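Local coordinates for tetratricopeptide repeat protein (Parabacteroides merdae ATCC 43184, PDB 4R7S) that is of unknown function but, as a tetratricopeptide repeat protein built from stacked helical hairpins, probably serves as a scaffold that binds other proteins or peptides, at residues 60-65 against 80-85; 94-99 against 114-119. One frame throughout, in Å; residues are numbered along the deposited sequence.

Contact 1. Residues 60-65 against 80-85; sequences ALISYT and NRASLY. With EDO (1,2-ethanediol), chain H.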
ATOM      1  N   ALA A  60      -3.444  16.061  -6.770  1.00 42.65           N
ATOM      2  CA  ALA A  60      -4.194  15.439  -5.691  1.00 42.08           C
ATOM      3  C   ALA A  60      -3.639  15.888  -4.351  1.00 47.82           C
ATOM      4  O   ALA A  60      -4.413  16.167  -3.445  1.00 47.13           O
ATOM      5  CB  ALA A  60      -4.115  13.930  -5.812  1.00 42.08           C
ATOM      6  N   LEU A  61      -2.306  16.017  -4.242  1.00 46.29           N
ATOM      7  CA  LEU A  61      -1.674  16.471  -3.007  1.00 47.08           C
ATOM      8  C   LEU A  61      -2.095  17.905  -2.700  1.00 50.00           C
ATOM      9  O   LEU A  61      -2.410  18.206  -1.546  1.00 49.73           O
ATOM     10  CB  LEU A  61      -0.132  16.330  -3.071  1.00 47.32           C
ATOM     11  CG  LEU A  61       0.699  16.940  -1.928  1.00 51.67           C
ATOM     12  CD1 LEU A  61       0.267  16.423  -0.548  1.00 50.12           C
ATOM     13  CD2 LEU A  61       2.185  16.693  -2.150  1.00 54.94           C
ATOM     14  N   ILE A  62      -2.152  18.762  -3.723  1.00 45.27           N
ATOM     15  CA  ILE A  62      -2.547  20.162  -3.536  1.00 44.85           C
ATOM     16  C   ILE A  62      -4.024  20.233  -3.048  1.00 48.31           C
ATOM     17  O   ILE A  62      -4.318  20.990  -2.104  1.00 48.88           O
ATOM     18  CB  ILE A  62      -2.261  21.009  -4.811  1.00 47.31           C
ATOM     19  CG1 ILE A  62      -0.714  21.186  -4.971  1.00 47.92           C
ATOM     20  CG2 ILE A  62      -2.993  22.369  -4.768  1.00 45.60           C
ATOM     21  CD1 ILE A  62      -0.190  21.882  -6.253  1.00 50.97           C
ATOM     22  N   SER A  63      -4.913  19.404  -3.640  1.00 41.86           N
ATOM     23  CA  SER A  63      -6.330  19.355  -3.269  1.00 40.91           C
ATOM     24  C   SER A  63      -6.499  18.922  -1.791  1.00 44.58           C
ATOM     25  O   SER A  63      -7.197  19.604  -1.035  1.00 45.20           O
ATOM     26  CB  SER A  63      -7.109  18.440  -4.208  1.00 41.79           C
ATOM     27  OG  SER A  63      -7.210  19.022  -5.499  1.00 47.25           O
ATOM     28  N   TYR A  64      -5.821  17.840  -1.378  1.00 39.86           N
ATOM     29  CA  TYR A  64      -5.846  17.354   0.003  1.00 39.75           C
ATOM     30  C   TYR A  64      -5.254  18.392   0.967  1.00 44.92           C
ATOM     31  O   TYR A  64      -5.812  18.594   2.051  1.00 46.48           O
ATOM     32  CB  TYR A  64      -5.091  16.016   0.149  1.00 40.21           C
ATOM     33  CG  TYR A  64      -5.776  14.801  -0.452  1.00 39.39           C
ATOM     34  CD1 TYR A  64      -7.163  14.673  -0.430  1.00 40.01           C
ATOM     35  CD2 TYR A  64      -5.032  13.731  -0.939  1.00 39.31           C
ATOM     36  CE1 TYR A  64      -7.791  13.542  -0.947  1.00 40.09           C
ATOM     37  CE2 TYR A  64      -5.649  12.607  -1.479  1.00 38.98           C
ATOM     38  CZ  TYR A  64      -7.026  12.515  -1.478  1.00 43.58           C
ATOM     39  OH  TYR A  64      -7.610  11.381  -1.969  1.00 40.90           O
ATOM     40  N   THR A  65      -4.157  19.058   0.573  1.00 40.53           N
ATOM     41  CA  THR A  65      -3.524  20.092   1.384  1.00 41.60           C
ATOM     42  C   THR A  65      -4.518  21.253   1.622  1.00 47.32           C
ATOM     43  O   THR A  65      -4.619  21.746   2.757  1.00 48.06           O
ATOM     44  CB  THR A  65      -2.203  20.554   0.743  1.00 45.52           C
ATOM     45  OG1 THR A  65      -1.278  19.465   0.823  1.00 46.25           O
ATOM     46  CG2 THR A  65      -1.603  21.764   1.442  1.00 39.44           C
ATOM     47  N   ASN A  80      -6.137   9.884   3.696  1.00 39.52           N
ATOM     48  CA  ASN A  80      -5.935   9.878   2.251  1.00 40.18           C
ATOM     49  C   ASN A  80      -4.616  10.544   1.837  1.00 44.04           C
ATOM     50  O   ASN A  80      -3.898   9.987   1.002  1.00 44.32           O
ATOM     51  CB  ASN A  80      -7.135  10.506   1.533  1.00 41.51           C
ATOM     52  CG  ASN A  80      -8.292   9.537   1.484  1.00 59.87           C
ATOM     53  OD1 ASN A  80      -8.357   8.628   0.657  1.00 64.20           O
ATOM     54  ND2 ASN A  80      -9.159   9.612   2.442  1.00 47.60           N
ATOM     55  N   ARG A  81      -4.271  11.678   2.444  1.00 39.91           N
ATOM     56  CA  ARG A  81      -3.028  12.403   2.138  1.00 40.20           C
ATOM     57  C   ARG A  81      -1.803  11.616   2.650  1.00 45.30           C
ATOM     58  O   ARG A  81      -0.776  11.580   1.969  1.00 44.86           O
ATOM     59  CB  ARG A  81      -3.089  13.810   2.744  1.00 38.27           C
ATOM     60  CG  ARG A  81      -2.100  14.840   2.216  1.00 37.07           C
ATOM     61  CD  ARG A  81      -1.652  15.549   3.470  1.00 46.84           C
ATOM     62  NE  ARG A  81      -1.368  16.965   3.334  1.00 53.90           N
ATOM     63  CZ  ARG A  81      -0.881  17.721   4.313  1.00 65.35           C
ATOM     64  NH1 ARG A  81      -0.605  17.189   5.500  1.00 49.33           N
ATOM     65  NH2 ARG A  81      -0.665  19.014   4.116  1.00 56.68           N
ATOM     66  N   ALA A  82      -1.916  10.951   3.819  1.00 41.91           N
ATOM     67  CA  ALA A  82      -0.793  10.141   4.304  1.00 41.95           C
ATOM     68  C   ALA A  82      -0.540   8.989   3.329  1.00 46.44           C
ATOM     69  O   ALA A  82       0.609   8.740   2.972  1.00 46.40           O
ATOM     70  CB  ALA A  82      -1.057   9.620   5.703  1.00 42.17           C
ATOM     71  N   SER A  83      -1.622   8.359   2.829  1.00 42.53           N
ATOM     72  CA  SER A  83      -1.560   7.286   1.845  1.00 42.23           C
ATOM     73  C   SER A  83      -0.967   7.815   0.539  1.00 47.17           C
ATOM     74  O   SER A  83      -0.178   7.122  -0.100  1.00 48.55           O
ATOM     75  CB  SER A  83      -2.948   6.706   1.602  1.00 44.74           C
ATOM     76  OG  SER A  83      -2.917   5.717   0.588  1.00 53.28           O
ATOM     77  N   LEU A  84      -1.331   9.038   0.154  1.00 42.55           N
ATOM     78  CA  LEU A  84      -0.788   9.640  -1.050  1.00 42.23           C
ATOM     79  C   LEU A  84       0.716   9.923  -0.872  1.00 47.55           C
ATOM     80  O   LEU A  84       1.485   9.643  -1.790  1.00 48.13           O
ATOM     81  CB  LEU A  84      -1.561  10.914  -1.439  1.00 41.69           C
ATOM     82  CG  LEU A  84      -1.058  11.671  -2.679  1.00 45.65           C
ATOM     83  CD1 LEU A  84      -1.127  10.822  -3.938  1.00 44.51           C
ATOM     84  CD2 LEU A  84      -1.831  12.921  -2.875  1.00 47.69           C
ATOM     85  N   TYR A  85       1.134  10.435   0.311  1.00 43.85           N
ATOM     86  CA  TYR A  85       2.542  10.708   0.615  1.00 43.99           C
ATOM     87  C   TYR A  85       3.383   9.445   0.484  1.00 49.86           C
ATOM     88  O   TYR A  85       4.486   9.498  -0.050  1.00 50.67           O
ATOM     89  CB  TYR A  85       2.702  11.304   2.022  1.00 44.63           C
ATOM     90  CG  TYR A  85       2.518  12.805   2.107  1.00 45.49           C
ATOM     91  CD1 TYR A  85       3.058  13.650   1.143  1.00 46.97           C
ATOM     92  CD2 TYR A  85       1.847  13.385   3.180  1.00 46.34           C
ATOM     93  CE1 TYR A  85       2.914  15.036   1.230  1.00 47.62           C
ATOM     94  CE2 TYR A  85       1.723  14.771   3.293  1.00 47.77           C
ATOM     95  CZ  TYR A  85       2.256  15.593   2.312  1.00 53.87           C
ATOM     96  OH  TYR A  85       2.130  16.956   2.393  1.00 54.43           O
TER
HETATM   97  C1  EDO H 306     -12.439   8.165  -0.677  0.70 52.72           C
HETATM   98  O1  EDO H 306     -11.335   7.268  -0.503  0.70 55.04           O
HETATM   99  C2  EDO H 306     -12.116   9.575  -0.094  0.70 49.49           C
HETATM  100  O2  EDO H 306     -12.519  10.593  -1.008  0.70 46.15           O
HETATM  101  O   HOH W   1      -6.834   8.785  -1.561  1.00 39.21           O

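Contact 2. Residues 94-99 against 114-119; sequences ALNDYN and CRGLLY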
ATOM      1  N   ALA A  94       4.245  11.316   5.319  1.00 44.10           N
ATOM      2  CA  ALA A  94       3.185  10.334   5.535  1.00 42.43           C
ATOM      3  C   ALA A  94       3.061  10.019   7.010  1.00 47.33           C
ATOM      4  O   ALA A  94       1.959  10.072   7.552  1.00 46.59           O
ATOM      5  CB  ALA A  94       3.468   9.069   4.742  1.00 42.05           C
ATOM      6  N   LEU A  95       4.211   9.742   7.662  1.00 45.70           N
ATOM      7  CA  LEU A  95       4.346   9.440   9.087  1.00 45.90           C
ATOM      8  C   LEU A  95       3.781  10.588   9.921  1.00 49.03           C
ATOM      9  O   LEU A  95       2.948  10.338  10.794  1.00 49.29           O
ATOM     10  CB  LEU A  95       5.840   9.155   9.432  1.00 46.28           C
ATOM     11  CG  LEU A  95       6.279   9.028  10.911  1.00 50.99           C
ATOM     12  CD1 LEU A  95       5.549   7.910  11.644  1.00 50.57           C
ATOM     13  CD2 LEU A  95       7.764   8.767  11.002  1.00 51.61           C
ATOM     14  N   ASN A  96       4.158  11.843   9.596  1.00 44.14           N
ATOM     15  CA  ASN A  96       3.659  13.025  10.302  1.00 44.18           C
ATOM     16  C   ASN A  96       2.101  13.104  10.277  1.00 47.88           C
ATOM     17  O   ASN A  96       1.494  13.471  11.295  1.00 47.88           O
ATOM     18  CB  ASN A  96       4.277  14.309   9.725  1.00 44.93           C
ATOM     19  CG  ASN A  96       3.701  15.592  10.296  1.00 76.16           C
ATOM     20  OD1 ASN A  96       3.684  15.812  11.520  1.00 73.64           O
ATOM     21  ND2 ASN A  96       3.172  16.452   9.420  1.00 67.30           N
ATOM     22  N   ASP A  97       1.468  12.766   9.129  1.00 42.63           N
ATOM     23  CA  ASP A  97       0.001  12.767   9.022  1.00 41.52           C
ATOM     24  C   ASP A  97      -0.629  11.632   9.877  1.00 42.94           C
ATOM     25  O   ASP A  97      -1.665  11.879  10.521  1.00 41.25           O
ATOM     26  CB  ASP A  97      -0.450  12.678   7.561  1.00 42.74           C
ATOM     27  CG  ASP A  97      -0.512  14.006   6.816  1.00 54.26           C
ATOM     28  OD1 ASP A  97      -0.254  15.066   7.445  1.00 54.57           O
ATOM     29  OD2 ASP A  97      -0.814  13.988   5.611  1.00 59.36           O
ATOM     30  N   TYR A  98       0.023  10.419   9.932  1.00 37.57           N
ATOM     31  CA  TYR A  98      -0.447   9.314  10.784  1.00 36.98           C
ATOM     32  C   TYR A  98      -0.257   9.709  12.240  1.00 43.13           C
ATOM     33  O   TYR A  98      -1.091   9.375  13.081  1.00 44.00           O
ATOM     34  CB  TYR A  98       0.255   7.966  10.479  1.00 37.57           C
ATOM     35  CG  TYR A  98      -0.124   7.377   9.132  1.00 39.03           C
ATOM     36  CD1 TYR A  98      -1.458   7.107   8.815  1.00 41.72           C
ATOM     37  CD2 TYR A  98       0.849   7.062   8.186  1.00 37.76           C
ATOM     38  CE1 TYR A  98      -1.818   6.599   7.567  1.00 41.34           C
ATOM     39  CE2 TYR A  98       0.503   6.530   6.943  1.00 37.62           C
ATOM     40  CZ  TYR A  98      -0.836   6.317   6.633  1.00 44.89           C
ATOM     41  OH  TYR A  98      -1.214   5.819   5.409  1.00 40.96           O
ATOM     42  N   ASN A  99       0.799  10.475  12.531  1.00 39.98           N
ATOM     43  CA  ASN A  99       1.044  10.949  13.888  1.00 41.05           C
ATOM     44  C   ASN A  99      -0.035  11.934  14.312  1.00 44.95           C
ATOM     45  O   ASN A  99      -0.563  11.812  15.412  1.00 44.91           O
ATOM     46  CB  ASN A  99       2.416  11.569  14.004  1.00 42.56           C
ATOM     47  CG  ASN A  99       3.521  10.555  14.029  1.00 55.70           C
ATOM     48  OD1 ASN A  99       3.306   9.321  14.154  1.00 48.93           O
ATOM     49  ND2 ASN A  99       4.741  11.073  13.930  1.00 41.29           N
ATOM     50  N   CYS A 114      -0.857   1.219   8.780  1.00 39.79           N
ATOM     51  CA  CYS A 114      -0.029   1.921   7.806  1.00 38.83           C
ATOM     52  C   CYS A 114       1.201   2.523   8.453  1.00 40.54           C
ATOM     53  O   CYS A 114       2.277   2.434   7.863  1.00 40.74           O
ATOM     54  CB  CYS A 114      -0.841   2.973   7.062  1.00 39.12           C
ATOM     55  SG  CYS A 114      -2.083   2.280   5.943  1.00 42.53           S
ATOM     56  N   ARG A 115       1.072   3.089   9.669  1.00 35.61           N
ATOM     57  CA  ARG A 115       2.217   3.644  10.380  1.00 35.24           C
ATOM     58  C   ARG A 115       3.154   2.514  10.761  1.00 39.43           C
ATOM     59  O   ARG A 115       4.371   2.673  10.632  1.00 38.50           O
ATOM     60  CB  ARG A 115       1.806   4.468  11.612  1.00 35.49           C
ATOM     61  CG  ARG A 115       2.943   5.368  12.128  1.00 35.52           C
ATOM     62  CD  ARG A 115       2.547   6.260  13.290  1.00 43.34           C
ATOM     63  NE  ARG A 115       2.174   5.534  14.514  1.00 40.82           N
ATOM     64  CZ  ARG A 115       1.818   6.133  15.649  1.00 53.39           C
ATOM     65  NH1 ARG A 115       1.811   7.461  15.738  1.00 41.35           N
ATOM     66  NH2 ARG A 115       1.470   5.412  16.703  1.00 38.53           N
ATOM     67  N   GLY A 116       2.576   1.387  11.195  1.00 36.85           N
ATOM     68  CA  GLY A 116       3.312   0.180  11.553  1.00 36.82           C
ATOM     69  C   GLY A 116       4.241  -0.262  10.440  1.00 41.53           C
ATOM     70  O   GLY A 116       5.436  -0.455  10.671  1.00 42.18           O
ATOM     71  N   LEU A 117       3.705  -0.372   9.216  1.00 38.37           N
ATOM     72  CA  LEU A 117       4.459  -0.719   8.010  1.00 38.54           C
ATOM     73  C   LEU A 117       5.555   0.301   7.744  1.00 45.81           C
ATOM     74  O   LEU A 117       6.684  -0.107   7.449  1.00 47.13           O
ATOM     75  CB  LEU A 117       3.535  -0.794   6.786  1.00 38.35           C
ATOM     76  CG  LEU A 117       2.461  -1.888   6.761  1.00 43.24           C
ATOM     77  CD1 LEU A 117       1.668  -1.818   5.461  1.00 43.33           C
ATOM     78  CD2 LEU A 117       3.062  -3.293   6.928  1.00 43.59           C
ATOM     79  N   LEU A 118       5.231   1.632   7.844  1.00 42.20           N
ATOM     80  CA  LEU A 118       6.205   2.711   7.639  1.00 42.10           C
ATOM     81  C   LEU A 118       7.368   2.572   8.588  1.00 46.35           C
ATOM     82  O   LEU A 118       8.517   2.780   8.179  1.00 47.59           O
ATOM     83  CB  LEU A 118       5.598   4.106   7.830  1.00 42.50           C
ATOM     84  CG  LEU A 118       4.823   4.725   6.700  1.00 48.01           C
ATOM     85  CD1 LEU A 118       4.451   6.135   7.064  1.00 48.85           C
ATOM     86  CD2 LEU A 118       5.631   4.739   5.395  1.00 52.37           C
ATOM     87  N   TYR A 119       7.072   2.242   9.864  1.00 40.63           N
ATOM     88  CA  TYR A 119       8.080   2.078  10.892  1.00 40.97           C
ATOM     89  C   TYR A 119       9.003   0.894  10.541  1.00 48.54           C
ATOM     90  O   TYR A 119      10.207   0.963  10.817  1.00 50.27           O
ATOM     91  CB  TYR A 119       7.433   1.890  12.279  1.00 41.13           C
ATOM     92  CG  TYR A 119       7.045   3.168  13.002  1.00 42.58           C
ATOM     93  CD1 TYR A 119       7.856   4.303  12.946  1.00 44.87           C
ATOM     94  CD2 TYR A 119       5.914   3.216  13.816  1.00 42.80           C
ATOM     95  CE1 TYR A 119       7.531   5.465  13.651  1.00 43.73           C
ATOM     96  CE2 TYR A 119       5.579   4.369  14.524  1.00 44.00           C
ATOM     97  CZ  TYR A 119       6.389   5.495  14.435  1.00 48.73           C
ATOM     98  OH  TYR A 119       6.073   6.629  15.142  1.00 43.58           O
TER

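Contact 1. Residues 60-65 against 80-85
Helices 57-68 and 75-87 meet here nearly antiparallel, their local axes 10.1 Å apart at 151°, with Tyr64 and Arg81 closest along the backbone (CA to CA 6.1 Å). The apolar centre is Leu84. Leu84 CD2 lies 3.9 Å from Ala60 CB, 3.8 Å from Leu61 CB and 3.8 Å from Tyr64 CD2, so the small Ala60 lets the leucine methyl sit close against the opposing helix. Leu61 reaches across as well, its CD1 3.5 Å from Tyr85 CE1. On the Tyr64 ring, the Asn80 CB rests over one face in a CH-pi contact, 4.1 Å from the centroid. Polar links lie at the margins. A water bridges Tyr64 OH and Asn80 OD1, at 2.7 Å from each; the Tyr64 hydroxyl also bonds to Thr49, and Asn80 ND2 to the backbone of Thr76. Arg81 NH2 gives Thr65 OG1 a weak hydrogen bond of 3.4 Å, while its NH1 is held by Asp97. In TPR terms, this is the second helix of one repeat against the first helix of the next. Helix 40-52 packs against Ala60, Ser63 and Leu84, and helix 91-104 packs against Ala82 and Tyr85.

Contact 2. Residues 94-99 against 114-119
A cysteine beside a tyrosine ring marks this interface: Cys114 SG stands 5.2 Å from the Tyr98 ring centroid, 49° off its normal, an oblique sulfur-aromatic contact, with Cys114 CB only 3.3 Å from Tyr98 OH. Next to this pair along the interface, Leu118 fills the gap between the helices. Leu118 CD1 touches Ala94 CB (3.9 Å) and Tyr98 CD2, at the ring edge (3.9 Å). Leu95 extends the apolar patch, with CD1 3.7 Å from Arg115 CG and also 3.7 Å from Tyr119 CE1. The local axes of 94-99 and 114-119 approach to 10.0 Å at 142° between their N-to-C directions, again joining the second helix of one TPR motif to the first of the next. One hydrogen bond spans the segments, from Arg115 NH1 to Asn99 OD1 at 2.9 Å. Arg115 NE makes a salt bridge with Asp131 on helix 125-138, where Tyr119 also meets Trp127 edge-to-face. Chemically, then, close apolar packing joins the two helices, while a single arginine spends separate nitrogens on the helix before it and the helix after it.

Contacts 1 and 2 are the same inter-repeat junction met twice, in series along the chain, each position of 60-65 and 80-85 recurring 34 residues later, the length of one TPR motif. Their centres lie 14 Å apart. Between them, helices 75-87 and 91-104 form a single hairpin that faces back through 80-85 and forward through 94-99. Within that hairpin the contacts touch: Arg81 NH1 pairs with Asp97 OD1 in a 2.9 Å salt bridge, and Ala82 CB packs 3.4 Å from Tyr98 CZ. The bridge from Arg115 to Asp131 repeats this pairing one motif on. Reusing one junction is how a TPR array propagates its regular superhelical stack of hairpins.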